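PDB 6XF9: packaging protein UL32 from Human herpesvirus 8 type M, which assembles into a zinc-binding pentameric ring required for packaging of the viral genome and probably guides newly made capsids to nuclear replication compartments. Local coordinates for residues P4-L7 with G8-T11; N325-L329 with V330-A334; T446-L449 with K450-L454. One frame throughout, in Å; residues are numbered along the deposited sequence.

Interaction 1 (P4-L7 with G8-T11)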
loop_
_atom_site.group_PDB
_atom_site.type_symbol
_atom_site.label_atom_id
_atom_site.label_comp_id
_atom_site.label_asym_id
_atom_site.label_seq_id
_atom_site.Cartn_x
_atom_site.Cartn_y
_atom_site.Cartn_z
ATOM N N PRO D 4 -51.790 20.474 2.507
ATOM C CA PRO D 4 -51.277 19.283 1.817
ATOM C C PRO D 4 -51.595 17.990 2.561
ATOM O O PRO D 4 -52.102 17.992 3.684
ATOM C CB PRO D 4 -49.768 19.538 1.777
ATOM C CG PRO D 4 -49.643 21.032 1.807
ATOM C CD PRO D 4 -50.716 21.450 2.769
ATOM N N TRP D 5 -51.247 16.871 1.914
ATOM C CA TRP D 5 -51.417 15.530 2.482
ATOM C C TRP D 5 -52.876 15.190 2.727
ATOM O O TRP D 5 -53.244 14.644 3.767
ATOM C CB TRP D 5 -50.620 15.366 3.779
ATOM C CG TRP D 5 -49.465 14.455 3.602
ATOM C CD1 TRP D 5 -49.353 13.180 4.073
ATOM C CD2 TRP D 5 -48.252 14.737 2.893
ATOM N NE1 TRP D 5 -48.149 12.646 3.692
ATOM C CE2 TRP D 5 -47.450 13.578 2.970
ATOM C CE3 TRP D 5 -47.764 15.859 2.201
ATOM C CZ2 TRP D 5 -46.178 13.499 2.379
ATOM C CZ3 TRP D 5 -46.503 15.784 1.608
ATOM C CH2 TRP D 5 -45.723 14.607 1.707
ATOM N N GLN D 6 -53.717 15.475 1.748
ATOM C CA GLN D 6 -55.139 15.208 1.903
ATOM C C GLN D 6 -55.577 14.158 0.913
ATOM O O GLN D 6 -55.475 14.364 -0.301
ATOM C CB GLN D 6 -55.975 16.470 1.739
ATOM C CG GLN D 6 -55.657 17.450 2.815
ATOM C CD GLN D 6 -56.824 18.315 3.181
ATOM O OE1 GLN D 6 -57.658 17.913 4.013
ATOM N NE2 GLN D 6 -56.888 19.518 2.602
ATOM N N LEU D 7 -56.083 13.043 1.437
ATOM C CA LEU D 7 -56.587 11.992 0.567
ATOM C C LEU D 7 -57.505 12.555 -0.517
ATOM O O LEU D 7 -57.349 12.232 -1.707
ATOM C CB LEU D 7 -57.305 10.960 1.426
ATOM C CG LEU D 7 -57.874 9.713 0.783
ATOM C CD1 LEU D 7 -56.941 9.167 -0.278
ATOM C CD2 LEU D 7 -58.098 8.689 1.904
ATOM N N GLY D 8 -58.387 13.490 -0.141
ATOM C CA GLY D 8 -59.262 14.110 -1.122
ATOM C C GLY D 8 -58.512 14.751 -2.275
ATOM O O GLY D 8 -58.951 14.680 -3.425
ATOM N N THR D 9 -57.366 15.388 -1.987
ATOM C CA THR D 9 -56.593 16.022 -3.053
ATOM C C THR D 9 -56.098 14.970 -4.038
ATOM O O THR D 9 -56.043 15.204 -5.257
ATOM C CB THR D 9 -55.405 16.785 -2.477
ATOM O OG1 THR D 9 -55.739 17.369 -1.203
ATOM C CG2 THR D 9 -55.007 17.884 -3.443
ATOM N N ILE D 10 -55.730 13.796 -3.515
ATOM C CA ILE D 10 -55.298 12.689 -4.364
ATOM C C ILE D 10 -56.451 12.216 -5.229
ATOM O O ILE D 10 -56.292 11.980 -6.437
ATOM C CB ILE D 10 -54.728 11.541 -3.510
ATOM C CG1 ILE D 10 -53.353 11.926 -2.945
ATOM C CG2 ILE D 10 -54.637 10.277 -4.350
ATOM C CD1 ILE D 10 -52.971 11.152 -1.720
ATOM N N THR D 11 -57.625 12.037 -4.604
ATOM C CA THR D 11 -58.795 11.501 -5.297
ATOM C C THR D 11 -59.255 12.397 -6.452
ATOM O O THR D 11 -59.505 11.907 -7.561
ATOM C CB THR D 11 -59.941 11.312 -4.294
ATOM O OG1 THR D 11 -59.744 10.111 -3.532
ATOM C CG2 THR D 11 -61.249 11.213 -5.013
#
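Gln6 and Thr9 meet where the N-terminal loop runs into helix 7-12, with Gln6 in the N-cap position. The Gln6 side chain starts close to its partner: its CB lies 3.1 Å from Thr9 OG1. CG is already drawing off, at 4.0 Å from Thr9 OG1, because it is placed opposite its own carbonyl carbon (chi1 -64°) and the chain runs on extended from there. The terminal amide leaves Thr9 altogether, and Gln6 NE2 hydrogen-bonds to Val3 O, back along the incoming loop. The first turn is held through the main chain: Gln6 O accepts the backbone N of Ile10 at 3.3 Å, and takes weak bonds as well from Thr9 N and, at 3.1 Å, from Thr9 OG1. One residue on, Leu7 O receives Thr11 N at 2.9 Å, while the Leu7 side chain turns to Pro222 and Leu224. Thr9 and Ile10 pack against helix 89-106. The helix thus begins on a main-chain acceptor that gathers one regular helical bond and two weak ones, while the Gln6 amide, turned to Val3, makes no bond to the first turn among residues 8 to 11.

Interaction 2 (N325-L329 with V330-A334)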
loop_
_atom_site.group_PDB
_atom_site.type_symbol
_atom_site.label_atom_id
_atom_site.label_comp_id
_atom_site.label_asym_id
_atom_site.label_seq_id
_atom_site.Cartn_x
_atom_site.Cartn_y
_atom_site.Cartn_z
ATOM N N ASN D 325 -33.707 -11.335 28.408
ATOM C CA ASN D 325 -32.582 -12.181 28.022
ATOM C C ASN D 325 -32.177 -11.932 26.560
ATOM O O ASN D 325 -32.793 -11.159 25.818
ATOM C CB ASN D 325 -32.872 -13.669 28.278
ATOM C CG ASN D 325 -34.228 -14.113 27.754
ATOM O OD1 ASN D 325 -35.133 -13.310 27.580
ATOM N ND2 ASN D 325 -34.359 -15.400 27.474
ATOM N N ASN D 326 -31.174 -12.692 26.134
ATOM C CA ASN D 326 -30.496 -12.579 24.852
ATOM C C ASN D 326 -31.149 -13.238 23.640
ATOM O O ASN D 326 -30.461 -13.940 22.891
ATOM C CB ASN D 326 -29.102 -13.178 25.011
ATOM C CG ASN D 326 -28.140 -12.690 23.976
ATOM O OD1 ASN D 326 -28.345 -11.639 23.369
ATOM N ND2 ASN D 326 -27.111 -13.488 23.711
ATOM N N VAL D 327 -32.417 -12.974 23.392
ATOM C CA VAL D 327 -33.114 -13.454 22.219
ATOM C C VAL D 327 -32.795 -12.529 21.024
ATOM O O VAL D 327 -32.751 -11.346 21.201
ATOM C CB VAL D 327 -34.602 -13.433 22.508
ATOM C CG1 VAL D 327 -35.395 -13.355 21.246
ATOM C CG2 VAL D 327 -35.002 -14.634 23.308
ATOM N N LYS D 328 -32.585 -13.050 19.835
ATOM C CA LYS D 328 -32.235 -12.204 18.701
ATOM C C LYS D 328 -33.351 -11.250 18.282
ATOM O O LYS D 328 -34.508 -11.515 18.484
ATOM C CB LYS D 328 -31.670 -13.027 17.544
ATOM C CG LYS D 328 -32.683 -13.709 16.661
ATOM C CD LYS D 328 -32.164 -15.001 16.070
ATOM C CE LYS D 328 -31.168 -14.787 14.967
ATOM N NZ LYS D 328 -30.593 -16.075 14.545
ATOM N N LEU D 329 -32.987 -10.127 17.697
ATOM C CA LEU D 329 -33.955 -9.089 17.374
ATOM C C LEU D 329 -35.087 -9.627 16.494
ATOM O O LEU D 329 -36.234 -9.195 16.630
ATOM C CB LEU D 329 -33.249 -7.915 16.708
ATOM C CG LEU D 329 -32.359 -7.176 17.688
ATOM C CD1 LEU D 329 -31.411 -6.187 16.984
ATOM C CD2 LEU D 329 -33.262 -6.506 18.663
ATOM N N VAL D 330 -34.800 -10.560 15.575
ATOM C CA VAL D 330 -35.890 -11.032 14.712
ATOM C C VAL D 330 -36.850 -11.925 15.493
ATOM O O VAL D 330 -38.046 -11.984 15.177
ATOM C CB VAL D 330 -35.378 -11.749 13.440
ATOM C CG1 VAL D 330 -34.745 -10.774 12.488
ATOM C CG2 VAL D 330 -34.415 -12.852 13.774
ATOM N N ASP D 331 -36.358 -12.646 16.505
ATOM C CA ASP D 331 -37.250 -13.428 17.363
ATOM C C ASP D 331 -38.053 -12.540 18.319
ATOM O O ASP D 331 -39.255 -12.762 18.500
ATOM C CB ASP D 331 -36.441 -14.471 18.129
ATOM C CG ASP D 331 -36.057 -15.645 17.255
ATOM O OD1 ASP D 331 -36.861 -15.961 16.341
ATOM O OD2 ASP D 331 -34.947 -16.217 17.447
ATOM N N ARG D 332 -37.419 -11.515 18.909
ATOM C CA ARG D 332 -38.143 -10.568 19.757
ATOM C C ARG D 332 -39.291 -9.924 19.001
ATOM O O ARG D 332 -40.381 -9.724 19.550
ATOM C CB ARG D 332 -37.212 -9.469 20.235
ATOM C CG ARG D 332 -36.208 -9.868 21.239
ATOM C CD ARG D 332 -35.286 -8.719 21.541
ATOM N NE ARG D 332 -34.237 -9.130 22.456
ATOM C CZ ARG D 332 -34.053 -8.619 23.659
ATOM N NH1 ARG D 332 -34.850 -7.651 24.086
ATOM N NH2 ARG D 332 -33.058 -9.068 24.418
ATOM N N ILE D 333 -39.046 -9.546 17.749
ATOM C CA ILE D 333 -40.094 -8.982 16.917
ATOM C C ILE D 333 -41.216 -9.995 16.724
ATOM O O ILE D 333 -42.404 -9.659 16.815
ATOM C CB ILE D 333 -39.488 -8.526 15.580
ATOM C CG1 ILE D 333 -38.546 -7.346 15.813
ATOM C CG2 ILE D 333 -40.569 -8.175 14.603
ATOM C CD1 ILE D 333 -37.539 -7.128 14.707
ATOM N N ALA D 334 -40.863 -11.252 16.452
ATOM C CA ALA D 334 -41.892 -12.272 16.294
ATOM C C ALA D 334 -42.657 -12.483 17.590
ATOM O O ALA D 334 -43.884 -12.611 17.572
ATOM C CB ALA D 334 -41.280 -13.581 15.811
#
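The N-terminal turn of helix 329-338, with Lys328 at its N-cap, folds Arg332 back over the loop that leads into it, at an interface between subunits of the ring. Arg332 CG stands opposite its own carbonyl carbon (chi1 -71°), and the chain stays extended to NE, long enough to reach past the cap. On the way, Arg332 CG rubs against Val327 CG1 at 3.6 Å. Arg332 NE then donates to Val327 O over 2.9 Å, a nearly straight bond (165°) lying in the guanidinium plane although tilted from the carbonyl plane. Beyond it, Arg332 NH1 bonds to Val319 O at the end of helix 308-321, fixing the rotation of the group. The loop it spans bends through an inverse gamma turn centred on Asn326, while the helix proper starts with Arg332 N bonded to Lys328 O at 2.9 Å. The same Val327 CG1 also meets Asp331 CB at 3.5 Å, the two side chains crossing at about a right angle. Lys328 lays its aliphatic part beside the carboxylate, CD 3.3 Å from Asp331 OD2, but the charged ends stay apart, with Lys328 NZ 5.2 Å from Asp331 OD2. Both look to the second subunit: Lys328 NZ bonds to Ser50 O there, and Asp331 OD2 takes the backbone N of Cys52, a zinc ligand of that neighbouring chain.

Interaction 3 (T446-L449 with K450-L454). With ZN (zinc ion), chain Q.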
loop_
_atom_site.group_PDB
_atom_site.type_symbol
_atom_site.label_atom_id
_atom_site.label_comp_id
_atom_site.label_asym_id
_atom_site.label_seq_id
_atom_site.Cartn_x
_atom_site.Cartn_y
_atom_site.Cartn_z
ATOM N N THR D 446 -20.457 4.211 8.639
ATOM C CA THR D 446 -20.451 3.779 10.033
ATOM C C THR D 446 -19.936 4.876 10.950
ATOM O O THR D 446 -20.483 5.093 12.036
ATOM C CB THR D 446 -19.621 2.520 10.187
ATOM O OG1 THR D 446 -20.128 1.525 9.292
ATOM C CG2 THR D 446 -19.755 2.005 11.584
ATOM N N ALA D 447 -18.872 5.572 10.536
ATOM C CA ALA D 447 -18.325 6.656 11.350
ATOM C C ALA D 447 -19.360 7.744 11.570
ATOM O O ALA D 447 -19.540 8.225 12.691
ATOM C CB ALA D 447 -17.070 7.233 10.703
ATOM N N GLN D 448 -20.061 8.152 10.506
ATOM C CA GLN D 448 -21.055 9.210 10.664
ATOM C C GLN D 448 -22.248 8.739 11.479
ATOM O O GLN D 448 -22.764 9.487 12.316
ATOM C CB GLN D 448 -21.514 9.687 9.304
ATOM C CG GLN D 448 -20.394 10.202 8.463
ATOM C CD GLN D 448 -19.961 11.581 8.865
ATOM O OE1 GLN D 448 -20.485 12.167 9.819
ATOM N NE2 GLN D 448 -19.008 12.126 8.119
ATOM N N LEU D 449 -22.685 7.496 11.286
ATOM C CA LEU D 449 -23.785 6.988 12.104
ATOM C C LEU D 449 -23.497 7.151 13.590
ATOM O O LEU D 449 -24.382 7.541 14.357
ATOM C CB LEU D 449 -24.067 5.522 11.776
ATOM C CG LEU D 449 -24.831 5.350 10.480
ATOM C CD1 LEU D 449 -25.225 3.914 10.342
ATOM C CD2 LEU D 449 -26.047 6.223 10.561
ATOM N N LYS D 450 -22.264 6.853 14.022
ATOM C CA LYS D 450 -21.951 6.967 15.452
ATOM C C LYS D 450 -21.863 8.429 15.862
ATOM O O LYS D 450 -22.330 8.816 16.943
ATOM C CB LYS D 450 -20.645 6.237 15.774
ATOM C CG LYS D 450 -20.720 4.743 15.448
ATOM C CD LYS D 450 -19.466 3.954 15.849
ATOM C CE LYS D 450 -19.477 2.524 15.261
ATOM N NZ LYS D 450 -20.615 1.649 15.715
ATOM N N ARG D 451 -21.266 9.253 14.997
ATOM C CA ARG D 451 -21.123 10.679 15.252
ATOM C C ARG D 451 -22.472 11.380 15.377
ATOM O O ARG D 451 -22.571 12.418 16.041
ATOM C CB ARG D 451 -20.277 11.274 14.130
ATOM C CG ARG D 451 -19.781 12.639 14.387
ATOM C CD ARG D 451 -18.686 12.971 13.420
ATOM N NE ARG D 451 -18.585 14.411 13.259
ATOM C CZ ARG D 451 -19.061 15.047 12.195
ATOM N NH1 ARG D 451 -19.664 14.331 11.240
ATOM N NH2 ARG D 451 -18.948 16.381 12.095
ATOM N N HIS D 452 -23.520 10.847 14.747
ATOM C CA HIS D 452 -24.855 11.434 14.808
ATOM C C HIS D 452 -25.761 10.703 15.786
ATOM O O HIS D 452 -26.980 10.915 15.759
ATOM C CB HIS D 452 -25.504 11.448 13.428
ATOM C CG HIS D 452 -24.850 12.395 12.476
ATOM N ND1 HIS D 452 -23.740 12.056 11.737
ATOM C CD2 HIS D 452 -25.135 13.678 12.156
ATOM C CE1 HIS D 452 -23.366 13.090 11.005
ATOM N NE2 HIS D 452 -24.198 14.087 11.240
ATOM N N ARG D 453 -25.195 9.818 16.623
ATOM C CA ARG D 453 -25.947 9.072 17.644
ATOM C C ARG D 453 -27.117 8.282 17.060
ATOM O O ARG D 453 -28.205 8.240 17.636
ATOM C CB ARG D 453 -26.413 10.000 18.768
ATOM C CG ARG D 453 -25.283 10.914 19.268
ATOM C CD ARG D 453 -25.693 11.824 20.421
ATOM N NE ARG D 453 -25.517 13.219 20.034
ATOM C CZ ARG D 453 -26.501 14.114 19.948
ATOM N NH1 ARG D 453 -27.760 13.783 20.251
ATOM N NH2 ARG D 453 -26.218 15.351 19.564
ATOM N N LEU D 454 -26.886 7.635 15.912
ATOM C CA LEU D 454 -27.841 6.718 15.301
ATOM C C LEU D 454 -27.370 5.289 15.533
ATOM O O LEU D 454 -26.282 4.913 15.080
ATOM C CB LEU D 454 -27.999 6.983 13.808
ATOM C CG LEU D 454 -28.590 8.346 13.445
ATOM C CD1 LEU D 454 -28.213 8.740 12.017
ATOM C CD2 LEU D 454 -30.092 8.382 13.631
HETATM ZN ZN ZN Q . -24.509 15.903 10.339
#
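Gln448 O takes two N-H groups from a single residue, His452, whose ring holds a zinc ion by its other nitrogen. The backbone N of His452 donates to Gln448 O at 2.9 Å, as a helix would have it. His452 ND1 comes to the same Gln448 O at 2.8 Å, fairly straight (160°) and in the plane of the imidazole, yet 43° out of the carbonyl plane. This second bond, together with the zinc, holds the ring at one rotation, with His452 NE2 turned to the metal, which it coordinates at 2.0 Å. Cys191, Cys192 and Cys415 complete the site. The carbonyl of Gln448 is a second-shell acceptor and probably polarises the imidazole.

The Gln448 side chain runs the same way as the ring. A bend at chi2 (-77°) brings its OE1 to 3.2 Å from His452 CE1. Gln448 OE1, at the edge of the Arg451 guanidinium and in its plane, also accepts a weak bond of 2.7 Å from Arg451 NH1, with the amide turned steeply against the guanidinium. Gln448 NE2 pairs with Glu444 OE2, one turn back.

All this happens at the C-terminal end of helix 435-451, which finishes in a Schellman motif with Arg453, at positive phi, as the C-prime residue. Its two bonds are Leu454 N to Leu449 O at 2.9 Å and Arg453 N to Lys450 O at 3.1 Å. The reversal folds Leu454 back on the helix, and its CD1 touches Leu449 CD2 at 3.6 Å, the two side chains crossing at about a right angle; Leu456 adds a further apolar neighbour to Leu449. Farther back, Lys450 lies alongside Thr446, its CE against the threonine methyl.

Overall arrangement
From the N terminus the contacts come in series, each closing a short local turn, so none encloses or crosses another. Interaction 1 starts helix 7-12 and sets it against helix 89-106. Interaction 2, some 39 Å away between centres, starts helix 329-338, joins it to helices 308-321 and 360-369, and faces another subunit of the pentamer. Interaction 3 ends helix 435-451 and ties it through zinc to Cys191, Cys192 and Cys415. It lies across the chain's centre from interaction 1, and its nearest atoms are about 12 Å from interaction 2. Two helix starts and one helix end are thus spread over this largely helical chain without touching.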